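Local coordinates for FrnE protein (Deinococcus radiodurans, PDB 5CO3) that probably acts as a cytoplasmic disulfide oxidoreductase of the DsbA-like thioredoxin class, making or rearranging disulfide bonds in other proteins, at residues 27-32 with 128-133; 104-109 with 134-139. All coordinates share one frame; numbering follows the deposited sequence.

How the contacts relate
A single helix, 125-137, serves both contacts, and the chemistry changes along it. In contact 1 its 128-133 turns face helix 23-38, and charge dominates: a carboxylate shared by two basic side chains, with a little aliphatic contact beside it. In contact 2 its last turn, within 134-139, meets the irregular chain 104-109, and there an aromatic ring and two waters do the joining; the contrast illustrates how one helix can suit unlike neighbours. Both contacts are largely buried, but the centre of contact 2 lies about 14 Å from the centre of the chain (contact 1, about 6 Å). Their centres are about 13 Å apart, and a salt bridge from Arg131 NH1 to Glu139 OE1 ties them together at 2.9 Å.

Contact 1. Residues 27-32 with 128-133; sequences IGKRRF and MKERLL
Glu130 receives both Lys29 and Arg30, a salt-bridge network between two helices of the DsbA-like thioredoxin fold. Helix 23-38, which starts in the CxxC pattern of thioredoxin-type proteins, meets helix 125-137 here, the axes of the two segments 11.7 Å apart at an angle of 136°. That spacing is wide, and long side chains bridge it. Glu130 divides its oxygens: OE1 takes Lys29 NZ at 2.8 Å on its anti side, while OE2 takes Arg30 NH2 at 3.1 Å on its syn side. Arg30 was modelled in two conformers, and this second bond is that of one of them. In it the guanidinium and carboxylate planes are nearly coplanar, 12° apart, and OE2 sits at the guanidinium edge. The Lys29 chain runs extended from its backbone until chi4, at -69°, bends NZ out of that line; its CD meets Leu133 CD1 at 3.8 Å, and CE lies 4.3 Å from Lys129 CG, so the methylenes meet Leu133 and Lys129 while the ammonium goes to Glu130.

Further out, Glu33 and Asp126 also form salt bridges with Lys29 NZ, so three carboxylates surround one buried ammonium and would be expected to favour its charged form. Tyr26 OH bonds Glu130 OE2, and the Glu95 carbonyl takes Arg30 NH1. Lys129 turns its end elsewhere, to Ser18 OG and a glycerol. Lys29 NZ also lies 3.7 Å from Glu130 CB.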
loop_
_atom_site.group_PDB
_atom_site.type_symbol
_atom_site.label_atom_id
_atom_site.label_comp_id
_atom_site.label_asym_id
_atom_site.label_seq_id
_atom_site.Cartn_x
_atom_site.Cartn_y
_atom_site.Cartn_z
ATOM N N ILE A 27 -6.223 1.890 6.168
ATOM C CA ILE A 27 -6.186 3.004 7.120
ATOM C C ILE A 27 -5.017 3.947 6.816
ATOM O O ILE A 27 -5.190 5.174 6.774
ATOM C CB ILE A 27 -6.091 2.492 8.566
ATOM C CG1 ILE A 27 -7.446 1.912 8.980
ATOM C CG2 ILE A 27 -5.644 3.623 9.537
ATOM C CD1 ILE A 27 -7.398 0.927 10.163
ATOM N N GLY A 28 -3.840 3.369 6.572
ATOM C CA GLY A 28 -2.655 4.158 6.278
ATOM C C GLY A 28 -2.745 4.910 4.966
ATOM O O GLY A 28 -2.198 6.014 4.819
ATOM N N LYS A 29 -3.423 4.304 3.993
ATOM C CA LYS A 29 -3.617 4.956 2.709
ATOM C C LYS A 29 -4.476 6.206 2.895
ATOM O O LYS A 29 -4.175 7.265 2.324
ATOM C CB LYS A 29 -4.257 3.997 1.703
ATOM C CG LYS A 29 -4.438 4.556 0.283
ATOM C CD LYS A 29 -4.991 3.472 -0.665
ATOM C CE LYS A 29 -4.877 3.873 -2.126
ATOM N NZ LYS A 29 -5.795 4.997 -2.476
ATOM N N ARG A 30 -5.529 6.092 3.698
ATOM C CA ARG A 30 -6.382 7.253 3.977
ATOM C C ARG A 30 -5.621 8.339 4.740
ATOM O O ARG A 30 -5.730 9.536 4.427
ATOM C CB ARG A 30 -7.632 6.843 4.761
ATOM C CG ARG A 30 -8.690 6.114 3.910
ATOM C CD ARG A 30 -9.336 7.066 2.897
ATOM N NE ARG A 30 -9.959 6.314 1.812
ATOM C CZ ARG A 30 -11.239 5.948 1.786
ATOM N NH1 ARG A 30 -12.052 6.287 2.773
ATOM N NH2 ARG A 30 -11.709 5.241 0.766
ATOM N N ARG A 31 -4.841 7.936 5.736
ATOM C CA ARG A 31 -4.103 8.927 6.530
ATOM C C ARG A 31 -3.048 9.621 5.689
ATOM O O ARG A 31 -2.844 10.830 5.834
ATOM C CB ARG A 31 -3.467 8.275 7.760
ATOM C CG ARG A 31 -4.515 7.769 8.742
ATOM C CD ARG A 31 -3.917 7.134 9.967
ATOM N NE ARG A 31 -4.964 6.766 10.913
ATOM C CZ ARG A 31 -4.731 6.235 12.109
ATOM N NH1 ARG A 31 -3.488 6.012 12.505
ATOM N NH2 ARG A 31 -5.741 5.931 12.909
ATOM N N PHE A 32 -2.401 8.879 4.791
ATOM C CA PHE A 32 -1.449 9.491 3.877
ATOM C C PHE A 32 -2.161 10.464 2.924
ATOM O O PHE A 32 -1.649 11.547 2.624
ATOM C CB PHE A 32 -0.686 8.432 3.072
ATOM C CG PHE A 32 0.197 9.029 2.004
ATOM C CD1 PHE A 32 1.389 9.645 2.345
ATOM C CD2 PHE A 32 -0.183 9.005 0.671
ATOM C CE1 PHE A 32 2.200 10.221 1.372
ATOM C CE2 PHE A 32 0.618 9.574 -0.305
ATOM C CZ PHE A 32 1.815 10.186 0.045
ATOM N N MET A 128 -6.163 0.967 -8.689
ATOM C CA MET A 128 -6.231 -0.493 -8.573
ATOM C C MET A 128 -6.021 -0.923 -7.128
ATOM O O MET A 128 -6.748 -1.781 -6.627
ATOM C CB MET A 128 -5.193 -1.167 -9.468
ATOM C CG MET A 128 -5.466 -2.657 -9.713
ATOM S SD MET A 128 -6.987 -2.955 -10.661
ATOM C CE MET A 128 -8.125 -3.492 -9.402
ATOM N N LYS A 129 -5.029 -0.321 -6.465
ATOM C CA LYS A 129 -4.744 -0.642 -5.065
ATOM C C LYS A 129 -5.976 -0.353 -4.216
ATOM O O LYS A 129 -6.416 -1.190 -3.430
ATOM C CB LYS A 129 -3.532 0.149 -4.546
ATOM C CG LYS A 129 -3.297 0.006 -3.045
ATOM C CD LYS A 129 -2.697 -1.349 -2.687
ATOM C CE LYS A 129 -2.410 -1.439 -1.198
ATOM N NZ LYS A 129 -1.784 -2.738 -0.811
ATOM N N GLU A 130 -6.531 0.840 -4.398
ATOM C CA GLU A 130 -7.744 1.262 -3.707
ATOM C C GLU A 130 -8.901 0.268 -3.897
ATOM O O GLU A 130 -9.532 -0.155 -2.924
ATOM C CB GLU A 130 -8.148 2.655 -4.205
ATOM C CG GLU A 130 -9.498 3.149 -3.709
ATOM C CD GLU A 130 -9.445 3.645 -2.274
ATOM O OE1 GLU A 130 -8.343 3.986 -1.794
ATOM O OE2 GLU A 130 -10.505 3.692 -1.627
ATOM N N ARG A 131 -9.153 -0.109 -5.152
ATOM C CA ARG A 131 -10.232 -1.036 -5.486
ATOM C C ARG A 131 -10.054 -2.376 -4.805
ATOM O O ARG A 131 -11.011 -2.931 -4.273
ATOM C CB ARG A 131 -10.310 -1.246 -6.997
ATOM C CG ARG A 131 -11.551 -2.045 -7.423
ATOM C CD ARG A 131 -12.814 -1.249 -7.097
ATOM N NE ARG A 131 -14.060 -2.019 -7.180
ATOM C CZ ARG A 131 -14.566 -2.749 -6.187
ATOM N NH1 ARG A 131 -13.909 -2.869 -5.030
ATOM N NH2 ARG A 131 -15.718 -3.380 -6.355
ATOM N N LEU A 132 -8.822 -2.892 -4.819
ATOM C CA LEU A 132 -8.522 -4.168 -4.178
ATOM C C LEU A 132 -8.687 -4.101 -2.656
ATOM O O LEU A 132 -9.235 -5.017 -2.052
ATOM C CB LEU A 132 -7.108 -4.632 -4.548
ATOM C CG LEU A 132 -7.084 -5.155 -5.978
ATOM C CD1 LEU A 132 -5.664 -5.137 -6.517
ATOM C CD2 LEU A 132 -7.682 -6.583 -6.039
ATOM N N LEU A 133 -8.237 -3.009 -2.047
ATOM C CA LEU A 133 -8.400 -2.864 -0.603
ATOM C C LEU A 133 -9.882 -2.890 -0.219
ATOM O O LEU A 133 -10.273 -3.547 0.748
ATOM C CB LEU A 133 -7.729 -1.566 -0.111
ATOM C CG LEU A 133 -6.193 -1.613 -0.128
ATOM C CD1 LEU A 133 -5.606 -0.198 0.044
ATOM C CD2 LEU A 133 -5.687 -2.556 0.968
#

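Contact 2. Residues 104-109 with 134-139; sequences VKLANT and RAYMSE
Tyr136, in the last turn of helix 125-137, lays its ring against the chain 104-109, showing how one aromatic side chain can join a helix end to a loop. From CB, CG lies anti to the backbone N (chi1 -173°). Further along, CE1 meets Val104 CG1 at 3.7 Å and, across the ring, CE2 approaches Lys105 O at 3.5 Å; both partners lie on the same side of the ring plane, oblique to it. At the tip, OH touches Leu106 CD2 at 3.7 Å and hydrogen-bonds a water, which in turn donates to Ala107 O, 2.7 Å from each oxygen. A second water works at the root of the same residue, accepting from Lys105 N and donating to Tyr136 O, which also has Val104 CG2 3.5 Å away. An alanine here would probably leave a gap beside Val104 CG1 and Leu106 CD2, where the ring had lain, and deprive the water on Ala107 O of its phenolic partner.

Leu106 is the centre of an inverse gamma turn, closed by a weak 2.8 Å bond from Ala107 N to Lys105 O. Met137 packs on Pro23 and Tyr26 of helix 23-38. The short strand 106-107 pairs antiparallel with strand 61-62, and Thr109 leads into helix 110-121.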
loop_
_atom_site.group_PDB
_atom_site.type_symbol
_atom_site.label_atom_id
_atom_site.label_comp_id
_atom_site.label_asym_id
_atom_site.label_seq_id
_atom_site.Cartn_x
_atom_site.Cartn_y
_atom_site.Cartn_z
ATOM N N VAL A 104 -14.679 -11.314 5.163
ATOM C CA VAL A 104 -13.343 -11.350 4.580
ATOM C C VAL A 104 -12.981 -12.754 4.094
ATOM O O VAL A 104 -13.193 -13.746 4.801
ATOM C CB VAL A 104 -12.280 -10.859 5.585
ATOM C CG1 VAL A 104 -10.891 -11.387 5.236
ATOM C CG2 VAL A 104 -12.263 -9.318 5.573
ATOM N N LYS A 105 -12.436 -12.811 2.883
ATOM C CA LYS A 105 -11.962 -14.082 2.310
ATOM C C LYS A 105 -10.451 -14.117 2.424
ATOM O O LYS A 105 -9.755 -13.274 1.839
ATOM C CB LYS A 105 -12.404 -14.205 0.858
ATOM C CG LYS A 105 -13.898 -14.040 0.671
ATOM C CD LYS A 105 -14.694 -15.135 1.370
ATOM C CE LYS A 105 -16.179 -15.048 0.980
ATOM N NZ LYS A 105 -16.769 -13.701 1.354
ATOM N N LEU A 106 -9.934 -15.068 3.201
ATOM C CA LEU A 106 -8.503 -15.094 3.486
ATOM C C LEU A 106 -7.735 -15.675 2.308
ATOM O O LEU A 106 -7.346 -16.850 2.311
ATOM C CB LEU A 106 -8.224 -15.887 4.766
ATOM C CG LEU A 106 -8.771 -15.271 6.056
ATOM C CD1 LEU A 106 -8.545 -16.225 7.232
ATOM C CD2 LEU A 106 -8.125 -13.926 6.327
ATOM N N ALA A 107 -7.525 -14.830 1.307
ATOM C CA ALA A 107 -6.940 -15.228 0.036
ATOM C C ALA A 107 -5.454 -14.901 -0.033
ATOM O O ALA A 107 -4.998 -13.899 0.541
ATOM C CB ALA A 107 -7.685 -14.533 -1.124
ATOM N N ASN A 108 -4.701 -15.740 -0.742
ATOM C CA ASN A 108 -3.326 -15.406 -1.119
ATOM C C ASN A 108 -3.384 -14.187 -2.038
ATOM O O ASN A 108 -4.174 -14.185 -2.974
ATOM C CB ASN A 108 -2.656 -16.604 -1.821
ATOM C CG ASN A 108 -1.196 -16.340 -2.164
ATOM O OD1 ASN A 108 -0.893 -15.516 -3.027
ATOM N ND2 ASN A 108 -0.284 -17.046 -1.495
ATOM N N THR A 109 -2.565 -13.161 -1.778
ATOM C CA THR A 109 -2.672 -11.882 -2.509
ATOM C C THR A 109 -1.664 -11.685 -3.652
ATOM O O THR A 109 -1.577 -10.593 -4.218
ATOM C CB THR A 109 -2.535 -10.671 -1.543
ATOM O OG1 THR A 109 -1.288 -10.738 -0.835
ATOM C CG2 THR A 109 -3.688 -10.671 -0.542
ATOM N N ARG A 134 -10.705 -2.184 -0.990
ATOM C CA ARG A 134 -12.139 -2.161 -0.742
ATOM C C ARG A 134 -12.765 -3.545 -0.960
ATOM O O ARG A 134 -13.575 -4.015 -0.159
ATOM C CB ARG A 134 -12.813 -1.114 -1.638
ATOM C CG ARG A 134 -14.300 -0.922 -1.367
ATOM C CD ARG A 134 -14.893 0.155 -2.277
ATOM N NE ARG A 134 -15.870 -0.418 -3.198
ATOM C CZ ARG A 134 -15.980 -0.107 -4.487
ATOM N NH1 ARG A 134 -15.169 0.793 -5.042
ATOM N NH2 ARG A 134 -16.910 -0.698 -5.225
ATOM N N ALA A 135 -12.367 -4.201 -2.044
ATOM C CA ALA A 135 -12.887 -5.528 -2.350
ATOM C C ALA A 135 -12.581 -6.513 -1.222
ATOM O O ALA A 135 -13.404 -7.346 -0.874
ATOM C CB ALA A 135 -12.302 -6.026 -3.654
ATOM N N TYR A 136 -11.386 -6.415 -0.661
ATOM C CA TYR A 136 -10.963 -7.336 0.388
ATOM C C TYR A 136 -11.614 -7.027 1.744
ATOM O O TYR A 136 -12.187 -7.901 2.395
ATOM C CB TYR A 136 -9.438 -7.309 0.519
ATOM C CG TYR A 136 -8.869 -8.351 1.461
ATOM C CD1 TYR A 136 -8.915 -8.189 2.850
ATOM C CD2 TYR A 136 -8.266 -9.499 0.956
ATOM C CE1 TYR A 136 -8.392 -9.158 3.708
ATOM C CE2 TYR A 136 -7.751 -10.458 1.796
ATOM C CZ TYR A 136 -7.805 -10.288 3.167
ATOM O OH TYR A 136 -7.260 -11.269 3.967
ATOM N N MET A 137 -11.511 -5.773 2.167
ATOM C CA MET A 137 -11.892 -5.401 3.525
ATOM C C MET A 137 -13.385 -5.204 3.731
ATOM O O MET A 137 -13.879 -5.363 4.832
ATOM C CB MET A 137 -11.195 -4.091 3.931
ATOM C CG MET A 137 -9.679 -4.172 3.965
ATOM S SD MET A 137 -9.063 -5.331 5.226
ATOM C CE MET A 137 -7.416 -5.606 4.622
ATOM N N SER A 138 -14.081 -4.788 2.683
ATOM C CA SER A 138 -15.481 -4.407 2.816
ATOM C C SER A 138 -16.457 -5.268 2.045
ATOM O O SER A 138 -17.609 -5.441 2.460
ATOM C CB SER A 138 -15.673 -2.960 2.361
ATOM O OG SER A 138 -14.855 -2.072 3.114
ATOM N N GLU A 139 -16.023 -5.792 0.910
ATOM C CA GLU A 139 -16.985 -6.410 -0.000
ATOM C C GLU A 139 -16.950 -7.924 -0.021
ATOM O O GLU A 139 -17.675 -8.529 -0.800
ATOM C CB GLU A 139 -16.764 -5.882 -1.408
ATOM C CG GLU A 139 -16.973 -4.364 -1.480
ATOM C CD GLU A 139 -16.653 -3.798 -2.845
ATOM O OE1 GLU A 139 -15.879 -4.435 -3.581
ATOM O OE2 GLU A 139 -17.180 -2.708 -3.182
HETATM O O HOH W 1 -12.674 -10.468 1.264
HETATM O O HOH W 2 -5.390 -13.024 3.053
#